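Local coordinates for possible galactose mutarotase (Streptomyces platensis subsp. rosaceus, PDB 4RNL), which is of unknown function but, as an aldose 1-epimerase family member, may interconvert the alpha and beta anomers of galactose or a related sugar, at residues A102-N107 against G142-P147; Y85-A90 against S111-P116; V95-T100 against D172-V177. All blocks are in the same frame, centred on the assembly; numbering follows the deposited sequence.

Contact 1: residues A102-N107 against G142-P147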
loop_
_atom_site.group_PDB
_atom_site.type_symbol
_atom_site.label_atom_id
_atom_site.label_comp_id
_atom_site.label_asym_id
_atom_site.label_seq_id
_atom_site.Cartn_x
_atom_site.Cartn_y
_atom_site.Cartn_z
ATOM N N ALA A 102 -15.971 -18.225 4.801
ATOM C CA ALA A 102 -16.645 -17.123 5.486
ATOM C C ALA A 102 -15.645 -16.200 6.174
ATOM O O ALA A 102 -14.831 -16.639 6.996
ATOM C CB ALA A 102 -17.649 -17.669 6.499
ATOM N N LEU A 103 -15.708 -14.909 5.852
ATOM C CA LEU A 103 -14.805 -13.934 6.452
ATOM C C LEU A 103 -15.583 -13.031 7.412
ATOM O O LEU A 103 -16.818 -13.030 7.416
ATOM C CB LEU A 103 -14.121 -13.099 5.359
ATOM C CG LEU A 103 -13.525 -13.890 4.184
ATOM C CD1 LEU A 103 -13.110 -12.957 3.057
ATOM C CD2 LEU A 103 -12.335 -14.745 4.625
ATOM N N THR A 104 -14.863 -12.281 8.236
ATOM C CA THR A 104 -15.492 -11.332 9.152
ATOM C C THR A 104 -15.913 -10.085 8.383
ATOM O O THR A 104 -15.093 -9.473 7.691
ATOM C CB THR A 104 -14.524 -10.921 10.262
ATOM O OG1 THR A 104 -14.166 -12.080 11.023
ATOM C CG2 THR A 104 -15.164 -9.875 11.192
ATOM N N PRO A 105 -17.193 -9.703 8.493
ATOM C CA PRO A 105 -17.634 -8.501 7.778
ATOM C C PRO A 105 -17.214 -7.243 8.529
ATOM O O PRO A 105 -17.967 -6.759 9.378
ATOM C CB PRO A 105 -19.161 -8.640 7.769
ATOM C CG PRO A 105 -19.473 -9.440 9.014
ATOM C CD PRO A 105 -18.286 -10.357 9.237
ATOM N N ASN A 106 -16.028 -6.725 8.229
ATOM C CA ASN A 106 -15.519 -5.536 8.918
ATOM C C ASN A 106 -15.762 -4.235 8.150
ATOM O O ASN A 106 -15.373 -3.156 8.599
ATOM C CB ASN A 106 -14.027 -5.692 9.240
ATOM C CG ASN A 106 -13.166 -5.756 7.996
ATOM O OD1 ASN A 106 -13.607 -6.236 6.949
ATOM N ND2 ASN A 106 -11.934 -5.256 8.097
ATOM N N ASN A 107 -16.415 -4.333 6.998
ATOM C CA ASN A 107 -16.720 -3.153 6.189
ATOM C C ASN A 107 -18.152 -3.247 5.684
ATOM O O ASN A 107 -18.395 -3.636 4.537
ATOM C CB ASN A 107 -15.717 -3.049 5.032
ATOM C CG ASN A 107 -15.990 -1.872 4.106
ATOM O OD1 ASN A 107 -16.000 -2.024 2.885
ATOM N ND2 ASN A 107 -16.211 -0.699 4.680
ATOM N N GLY A 142 -6.749 -20.686 8.335
ATOM C CA GLY A 142 -7.951 -20.214 9.006
ATOM C C GLY A 142 -7.863 -18.805 9.564
ATOM O O GLY A 142 -8.866 -18.275 10.055
ATOM N N GLU A 143 -6.685 -18.186 9.505
ATOM C CA GLU A 143 -6.552 -16.829 10.037
ATOM C C GLU A 143 -7.460 -15.881 9.278
ATOM O O GLU A 143 -7.362 -15.768 8.049
ATOM C CB GLU A 143 -5.107 -16.324 9.966
ATOM C CG GLU A 143 -4.965 -14.887 10.457
ATOM C CD GLU A 143 -3.529 -14.505 10.743
ATOM O OE1 GLU A 143 -3.077 -14.719 11.896
ATOM O OE2 GLU A 143 -2.855 -13.993 9.818
ATOM N N GLU A 144 -8.344 -15.212 10.020
ATOM C CA GLU A 144 -9.378 -14.348 9.445
ATOM C C GLU A 144 -10.243 -15.065 8.407
ATOM O O GLU A 144 -10.823 -14.429 7.527
ATOM C CB GLU A 144 -8.767 -13.079 8.847
ATOM C CG GLU A 144 -8.223 -12.095 9.888
ATOM C CD GLU A 144 -9.321 -11.468 10.732
ATOM O OE1 GLU A 144 -10.510 -11.517 10.328
ATOM O OE2 GLU A 144 -9.002 -10.931 11.812
ATOM N N GLY A 145 -10.333 -16.385 8.512
ATOM C CA GLY A 145 -11.190 -17.149 7.619
ATOM C C GLY A 145 -10.533 -17.639 6.339
ATOM O O GLY A 145 -11.123 -18.440 5.628
ATOM N N PHE A 146 -9.321 -17.172 6.041
ATOM C CA PHE A 146 -8.629 -17.586 4.817
ATOM C C PHE A 146 -8.006 -18.963 5.025
ATOM O O PHE A 146 -7.371 -19.205 6.048
ATOM C CB PHE A 146 -7.552 -16.560 4.433
ATOM C CG PHE A 146 -8.102 -15.212 4.050
ATOM C CD1 PHE A 146 -8.501 -14.959 2.747
ATOM C CD2 PHE A 146 -8.209 -14.192 4.988
ATOM C CE1 PHE A 146 -9.015 -13.716 2.380
ATOM C CE2 PHE A 146 -8.728 -12.943 4.633
ATOM C CZ PHE A 146 -9.127 -12.703 3.331
ATOM N N PRO A 147 -8.186 -19.876 4.054
ATOM C CA PRO A 147 -7.653 -21.233 4.205
ATOM C C PRO A 147 -6.157 -21.302 3.883
ATOM O O PRO A 147 -5.641 -20.493 3.109
ATOM C CB PRO A 147 -8.470 -22.033 3.184
ATOM C CG PRO A 147 -8.748 -21.042 2.090
ATOM C CD PRO A 147 -8.877 -19.685 2.768
HETATM O O HOH W 1 -13.614 -19.358 6.328
HETATM O O HOH W 2 -11.968 -12.141 8.166
HETATM O O HOH W 3 -12.071 -11.870 12.737
#
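Glu144 OE1 takes hydrogen bonds from two waters, both of which lead across to Thr104. Water 2, 2.7 Å from Glu144 OE1, also donates to the backbone Glu144 O at 2.6 Å and accepts from Thr104 N. Water 3 lies 2.9 Å from Glu144 OE1 and 2.7 Å from Thr104 OG1, bridging two oxygens, Thr104 OG1 and Glu144 OE1, that are themselves 3.8 Å apart. The Glu144 chain bends at chi2 (-68°), which turns CD back toward its own backbone; water 2 spans Glu144 OE1 and Glu144 O. The other oxygen, Glu144 OE2, is taken by Gly117 N, so the carboxylate is gripped on both its oxygens. A third water extends the seam: water 1 donates to Ala102 O and, at 2.7 Å, to Gly145 O. Gly145, with no side chain, lets Ala102 O come up against its CA.

Beside these water bridges the contact is apolar. Leu103 CD2 sits over the centre of one face of the Phe146 ring, 3.9 Å from the centroid and 7° off the normal, a CH-pi contact, while Leu103 CD1 reaches the rim atom Phe146 CZ. The same CD2 methyl lies 3.3 Å from Glu144 O. Ile89 touches both side chains. An alanine in place of Phe146 would probably leave both methyls of Leu103 without their aromatic partner and open a gap beside Ile89.

No direct hydrogen bond links 102-107 to 142-147. Direct cohesion comes largely from one leucine lying on one ring, so the loop after strand 99-102 and the loop between strands 132-139 and 150-159 are held by one apolar patch and by ordered waters that bridge their polar groups.

Contact 2: residues Y85-A90 against S111-P116. With GOL (glycerol), chain E.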
loop_
_atom_site.group_PDB
_atom_site.type_symbol
_atom_site.label_atom_id
_atom_site.label_comp_id
_atom_site.label_asym_id
_atom_site.label_seq_id
_atom_site.Cartn_x
_atom_site.Cartn_y
_atom_site.Cartn_z
ATOM N N TYR A 85 -5.690 -10.267 2.043
ATOM C CA TYR A 85 -6.319 -9.815 0.799
ATOM C C TYR A 85 -6.595 -8.318 0.863
ATOM O O TYR A 85 -7.424 -7.861 1.654
ATOM C CB TYR A 85 -7.601 -10.613 0.450
ATOM C CG TYR A 85 -8.063 -10.271 -0.957
ATOM C CD1 TYR A 85 -8.863 -9.162 -1.192
ATOM C CD2 TYR A 85 -7.638 -11.021 -2.052
ATOM C CE1 TYR A 85 -9.240 -8.809 -2.465
ATOM C CE2 TYR A 85 -8.014 -10.682 -3.339
ATOM C CZ TYR A 85 -8.815 -9.567 -3.535
ATOM O OH TYR A 85 -9.198 -9.200 -4.804
ATOM N N ALA A 86 -5.900 -7.556 0.026
ATOM C CA ALA A 86 -6.039 -6.100 0.040
ATOM C C ALA A 86 -7.315 -5.697 -0.680
ATOM O O ALA A 86 -7.676 -6.284 -1.705
ATOM C CB ALA A 86 -4.841 -5.433 -0.607
ATOM N N ASN A 87 -7.958 -4.662 -0.155
ATOM C CA ASN A 87 -9.267 -4.204 -0.624
ATOM C C ASN A 87 -10.413 -5.166 -0.285
ATOM O O ASN A 87 -10.331 -5.915 0.695
ATOM C CB ASN A 87 -9.244 -3.820 -2.108
ATOM C CG ASN A 87 -10.136 -2.640 -2.402
ATOM O OD1 ASN A 87 -11.312 -2.812 -2.705
ATOM N ND2 ASN A 87 -9.593 -1.425 -2.264
ATOM N N ARG A 88 -11.477 -5.146 -1.079
ATOM C CA ARG A 88 -12.745 -5.718 -0.638
ATOM C C ARG A 88 -13.087 -7.061 -1.259
ATOM O O ARG A 88 -12.818 -7.303 -2.439
ATOM C CB ARG A 88 -13.888 -4.726 -0.908
ATOM C CG ARG A 88 -13.763 -3.440 -0.124
ATOM C CD ARG A 88 -14.879 -2.451 -0.417
ATOM N NE ARG A 88 -14.809 -1.354 0.553
ATOM C CZ ARG A 88 -14.006 -0.303 0.428
ATOM N NH1 ARG A 88 -13.229 -0.184 -0.641
ATOM N NH2 ARG A 88 -13.977 0.634 1.371
ATOM N N ILE A 89 -13.696 -7.921 -0.449
ATOM C CA ILE A 89 -14.317 -9.147 -0.938
ATOM C C ILE A 89 -15.796 -9.036 -0.614
ATOM O O ILE A 89 -16.181 -8.907 0.553
ATOM C CB ILE A 89 -13.714 -10.392 -0.262
ATOM C CG1 ILE A 89 -12.238 -10.533 -0.650
ATOM C CG2 ILE A 89 -14.510 -11.661 -0.643
ATOM C CD1 ILE A 89 -11.489 -11.649 0.112
ATOM N N ALA A 90 -16.621 -9.051 -1.653
ATOM C CA ALA A 90 -18.050 -8.809 -1.495
ATOM C C ALA A 90 -18.704 -9.831 -0.567
ATOM O O ALA A 90 -18.476 -11.040 -0.689
ATOM C CB ALA A 90 -18.732 -8.796 -2.855
ATOM N N SER A 111 -15.816 -7.872 3.487
ATOM C CA SER A 111 -14.506 -7.975 4.119
ATOM C C SER A 111 -13.543 -6.986 3.472
ATOM O O SER A 111 -13.483 -6.889 2.240
ATOM C CB SER A 111 -13.970 -9.399 3.961
ATOM O OG SER A 111 -12.568 -9.429 4.174
ATOM N N LEU A 112 -12.787 -6.252 4.293
ATOM C CA LEU A 112 -11.843 -5.249 3.782
ATOM C C LEU A 112 -10.454 -5.484 4.345
ATOM O O LEU A 112 -10.299 -5.677 5.559
ATOM C CB LEU A 112 -12.294 -3.834 4.170
ATOM C CG LEU A 112 -11.312 -2.686 3.913
ATOM C CD1 LEU A 112 -11.113 -2.436 2.420
ATOM C CD2 LEU A 112 -11.793 -1.423 4.608
ATOM N N HIS A 113 -9.456 -5.480 3.463
ATOM C CA HIS A 113 -8.041 -5.462 3.855
ATOM C C HIS A 113 -7.660 -6.598 4.800
ATOM O O HIS A 113 -6.846 -6.424 5.711
ATOM C CB HIS A 113 -7.667 -4.106 4.489
ATOM C CG HIS A 113 -7.660 -2.957 3.523
ATOM N ND1 HIS A 113 -7.433 -3.112 2.174
ATOM C CD2 HIS A 113 -7.839 -1.628 3.721
ATOM C CE1 HIS A 113 -7.480 -1.933 1.577
ATOM N NE2 HIS A 113 -7.719 -1.011 2.497
ATOM N N GLY A 114 -8.248 -7.772 4.594
ATOM C CA GLY A 114 -7.832 -8.929 5.358
ATOM C C GLY A 114 -8.500 -9.114 6.709
ATOM O O GLY A 114 -8.166 -10.047 7.432
ATOM N N GLY A 115 -9.440 -8.241 7.061
ATOM C CA GLY A 115 -10.193 -8.421 8.294
ATOM C C GLY A 115 -9.641 -7.619 9.457
ATOM O O GLY A 115 -8.600 -6.979 9.326
ATOM N N PRO A 116 -10.336 -7.645 10.603
ATOM C CA PRO A 116 -9.918 -6.850 11.763
ATOM C C PRO A 116 -8.501 -7.173 12.207
ATOM O O PRO A 116 -7.773 -6.255 12.598
ATOM C CB PRO A 116 -10.920 -7.261 12.848
ATOM C CG PRO A 116 -12.155 -7.649 12.068
ATOM C CD PRO A 116 -11.619 -8.337 10.837
HETATM C C1 GOL E . -8.533 2.124 -0.151
HETATM O O1 GOL E . -7.562 1.183 0.232
HETATM C C2 GOL E . -9.932 1.637 0.227
HETATM O O2 GOL E . -10.667 1.298 -0.946
HETATM C C3 GOL E . -10.626 2.763 0.993
HETATM O O3 GOL E . -12.010 2.515 1.122
HETATM O O HOH W 4 -10.273 -8.657 2.684
#
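Segments 85-90 and 111-116 run antiparallel through a short pairing, Arg88 facing Leu112 as a non-hydrogen-bonded pair and Ile89 facing Ser111 as a hydrogen-bonded one, with bonds both ways between the latter two backbones. Beyond it, His113 N donates to Asn87 O at 2.9 Å, and Leu112 to Gly115 form a type I' turn that puts His113 and Gly114 at positive phi.

His113 is tied back to the opposite backbone by its own ring: Asn87 N donates to His113 ND1 at 2.8 Å, with an angle of 157° at the hydrogen and the donor tilted 21° out of the ring plane. This helps fix the ring's rotation, together with Tyr77, which meets it edge-to-face, and directs NE2 to the glycerol, where it donates to O1 at 3.2 Å. With Leu112 CG anti to the backbone N, a chi2 of 68° wedges the CD1 methyl between two flat groups. It lies 3.5 Å above the plane of the His113 ring and 4.1 Å above the plane of the Arg88 guanidinium, over the centre of each. Arg88 and Leu112 run side by side, the arginine extended from CG to NE. Its NH2 donates to glycerol O3 at 2.7 Å, in the guanidinium plane, and NH1 donates to glycerol O2 at 3.0 Å; Asn87 ND2 adds a weak bond to O2. Asn107 OD1 accepts from Arg88 NE and so steadies the group from behind. Near the turn, water 4 bridges Ser111 OG and Gly114 N.

Asp242, Glu308 and His182 also hydrogen-bond to the glycerol, which is probably from the crystallisation liquor. Arginine, histidines and acids gathered about a polyol are consistent with the sugar-binding active site of galactose mutarotases.

Contact 3: residues V95-T100 against D172-V177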
loop_
_atom_site.group_PDB
_atom_site.type_symbol
_atom_site.label_atom_id
_atom_site.label_comp_id
_atom_site.label_asym_id
_atom_site.label_seq_id
_atom_site.Cartn_x
_atom_site.Cartn_y
_atom_site.Cartn_z
ATOM N N VAL A 95 -15.910 -18.426 -2.911
ATOM C CA VAL A 95 -15.792 -19.859 -3.136
ATOM C C VAL A 95 -14.422 -20.181 -3.716
ATOM O O VAL A 95 -13.957 -19.519 -4.645
ATOM C CB VAL A 95 -16.904 -20.376 -4.073
ATOM C CG1 VAL A 95 -16.744 -21.875 -4.350
ATOM C CG2 VAL A 95 -18.261 -20.112 -3.469
ATOM N N LEU A 96 -13.761 -21.185 -3.148
ATOM C CA LEU A 96 -12.490 -21.650 -3.689
ATOM C C LEU A 96 -12.503 -23.164 -3.683
ATOM O O LEU A 96 -12.738 -23.791 -2.646
ATOM C CB LEU A 96 -11.305 -21.106 -2.879
ATOM C CG LEU A 96 -9.914 -21.551 -3.337
ATOM C CD1 LEU A 96 -9.653 -21.136 -4.771
ATOM C CD2 LEU A 96 -8.826 -20.997 -2.418
ATOM N N ASP A 97 -12.269 -23.744 -4.855
ATOM C CA ASP A 97 -12.346 -25.188 -5.049
ATOM C C ASP A 97 -13.595 -25.808 -4.428
ATOM O O ASP A 97 -13.504 -26.794 -3.695
ATOM C CB ASP A 97 -11.085 -25.879 -4.525
ATOM C CG ASP A 97 -9.827 -25.412 -5.234
ATOM O OD1 ASP A 97 -9.942 -24.817 -6.328
ATOM O OD2 ASP A 97 -8.724 -25.645 -4.697
ATOM N N GLY A 98 -14.753 -25.219 -4.714
ATOM C CA GLY A 98 -16.030 -25.803 -4.325
ATOM C C GLY A 98 -16.425 -25.552 -2.883
ATOM O O GLY A 98 -17.517 -25.926 -2.449
ATOM N N ARG A 99 -15.527 -24.908 -2.144
ATOM C CA ARG A 99 -15.715 -24.646 -0.725
ATOM C C ARG A 99 -15.998 -23.166 -0.479
ATOM O O ARG A 99 -15.303 -22.299 -1.022
ATOM C CB ARG A 99 -14.457 -25.080 0.037
ATOM C CG ARG A 99 -14.401 -24.643 1.487
ATOM C CD ARG A 99 -13.663 -25.673 2.340
ATOM N NE ARG A 99 -12.280 -25.295 2.628
ATOM C CZ ARG A 99 -11.833 -24.946 3.832
ATOM N NH1 ARG A 99 -10.556 -24.624 3.997
ATOM N NH2 ARG A 99 -12.656 -24.923 4.874
ATOM N N THR A 100 -17.018 -22.882 0.331
ATOM C CA THR A 100 -17.362 -21.502 0.696
ATOM C C THR A 100 -16.583 -21.059 1.927
ATOM O O THR A 100 -16.636 -21.705 2.973
ATOM C CB THR A 100 -18.878 -21.342 0.973
ATOM O OG1 THR A 100 -19.623 -21.638 -0.217
ATOM C CG2 THR A 100 -19.196 -19.922 1.408
ATOM N N ASP A 172 0.431 -23.793 2.105
ATOM C CA ASP A 172 0.302 -25.251 2.192
ATOM C C ASP A 172 -1.069 -25.765 1.738
ATOM O O ASP A 172 -1.334 -26.973 1.753
ATOM C CB ASP A 172 0.687 -25.794 3.586
ATOM C CG ASP A 172 -0.295 -25.399 4.683
ATOM O OD1 ASP A 172 -1.332 -24.762 4.394
ATOM O OD2 ASP A 172 -0.025 -25.746 5.857
ATOM N N ALA A 173 -1.936 -24.845 1.328
ATOM C CA ALA A 173 -3.241 -25.214 0.778
ATOM C C ALA A 173 -3.752 -24.073 -0.093
ATOM O O ALA A 173 -3.365 -22.927 0.131
ATOM C CB ALA A 173 -4.224 -25.518 1.903
ATOM N N PRO A 174 -4.610 -24.375 -1.086
ATOM C CA PRO A 174 -5.110 -23.301 -1.959
ATOM C C PRO A 174 -5.720 -22.151 -1.165
ATOM O O PRO A 174 -6.438 -22.370 -0.181
ATOM C CB PRO A 174 -6.186 -24.001 -2.799
ATOM C CG PRO A 174 -5.723 -25.433 -2.863
ATOM C CD PRO A 174 -5.084 -25.707 -1.518
ATOM N N THR A 175 -5.393 -20.932 -1.576
ATOM C CA THR A 175 -5.853 -19.754 -0.878
ATOM C C THR A 175 -5.899 -18.602 -1.867
ATOM O O THR A 175 -5.579 -18.786 -3.038
ATOM C CB THR A 175 -4.919 -19.424 0.306
ATOM O OG1 THR A 175 -5.581 -18.518 1.196
ATOM C CG2 THR A 175 -3.587 -18.824 -0.168
ATOM N N VAL A 176 -6.308 -17.423 -1.405
ATOM C CA VAL A 176 -6.179 -16.218 -2.208
ATOM C C VAL A 176 -5.227 -15.272 -1.484
ATOM O O VAL A 176 -5.178 -15.258 -0.248
ATOM C CB VAL A 176 -7.534 -15.530 -2.473
ATOM C CG1 VAL A 176 -8.444 -16.436 -3.293
ATOM C CG2 VAL A 176 -8.214 -15.147 -1.160
ATOM N N VAL A 177 -4.447 -14.519 -2.262
ATOM C CA VAL A 177 -3.430 -13.613 -1.729
ATOM C C VAL A 177 -3.385 -12.360 -2.598
ATOM O O VAL A 177 -3.391 -12.446 -3.828
ATOM C CB VAL A 177 -2.019 -14.238 -1.754
ATOM C CG1 VAL A 177 -1.028 -13.312 -1.028
ATOM C CG2 VAL A 177 -2.009 -15.592 -1.117
#
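Leu96 CD2 lies over one face of the flat peptide link between Pro174 and Thr175, 3.5 Å from Pro174 C and 3.5 Å from Thr175 N. The same methyl is 4.0 Å from Pro174 CB, so it also touches the proline ring at that atom. Beside it, the Asp97 and Pro174 side chains cross at about a right angle: Asp97 OD2 comes to 3.5 Å from Pro174 CG and 3.6 Å from Pro174 CB. That oxygen has a stronger partner, a salt bridge to Arg327 NH1, and Pro174 packs on Arg327 too, so the proline flanks the ion pair.

The CB of Leu96 points toward 172-177, and with CG anti to the backbone N (chi1 179°) the chain carries on that way. Leu96 and Asp97 sit on a tight hairpin, whose type I' turn runs from Leu96 to Arg99 and is closed by Leu96 N to Arg99 O at 2.9 Å and Arg99 N to Leu96 O at 3.0 Å. No hydrogen bond joins 95-100 to 172-177; van der Waals contact holds them. Thr175 meets the leucine with its backbone, while its CB points away and its OG1 bonds with Pro147 O and Arg84 NH1.

This is plain packing at the periphery of the fold. The hairpin of strands 93-96 and 99-102 leans on strand 175-176, which pairs antiparallel with strand 325-326; Leu96 also touches Val325, and Val176 packs on Phe94. Segment 172-177 itself follows strand 162-171 of the nine-stranded sheet and leads on to strand 180-185 of the seven-stranded one.

In the fold
The three contacts run outward from the probable sugar site: their centres lie about 13, 20 and 24 Å from the chain's centre for contacts 2, 1 and 3. Centres of contacts 1 and 2 are about 8 Å apart, 1 and 3 about 12 Å, 2 and 3 about 15 Å. Along the chain contact 2 crosses the other two, and contact 1 lies within the span of contact 3. Contact 2 pairs strands 88-89 and 111-112; contacts 1 and 3 set 102-107 and the 93-96/99-102 hairpin against a loop between strands of the nine-stranded sheet and the segment leaving it. Residues 85-116, with their probable ligand-binding groups, are thus tied to that sheet.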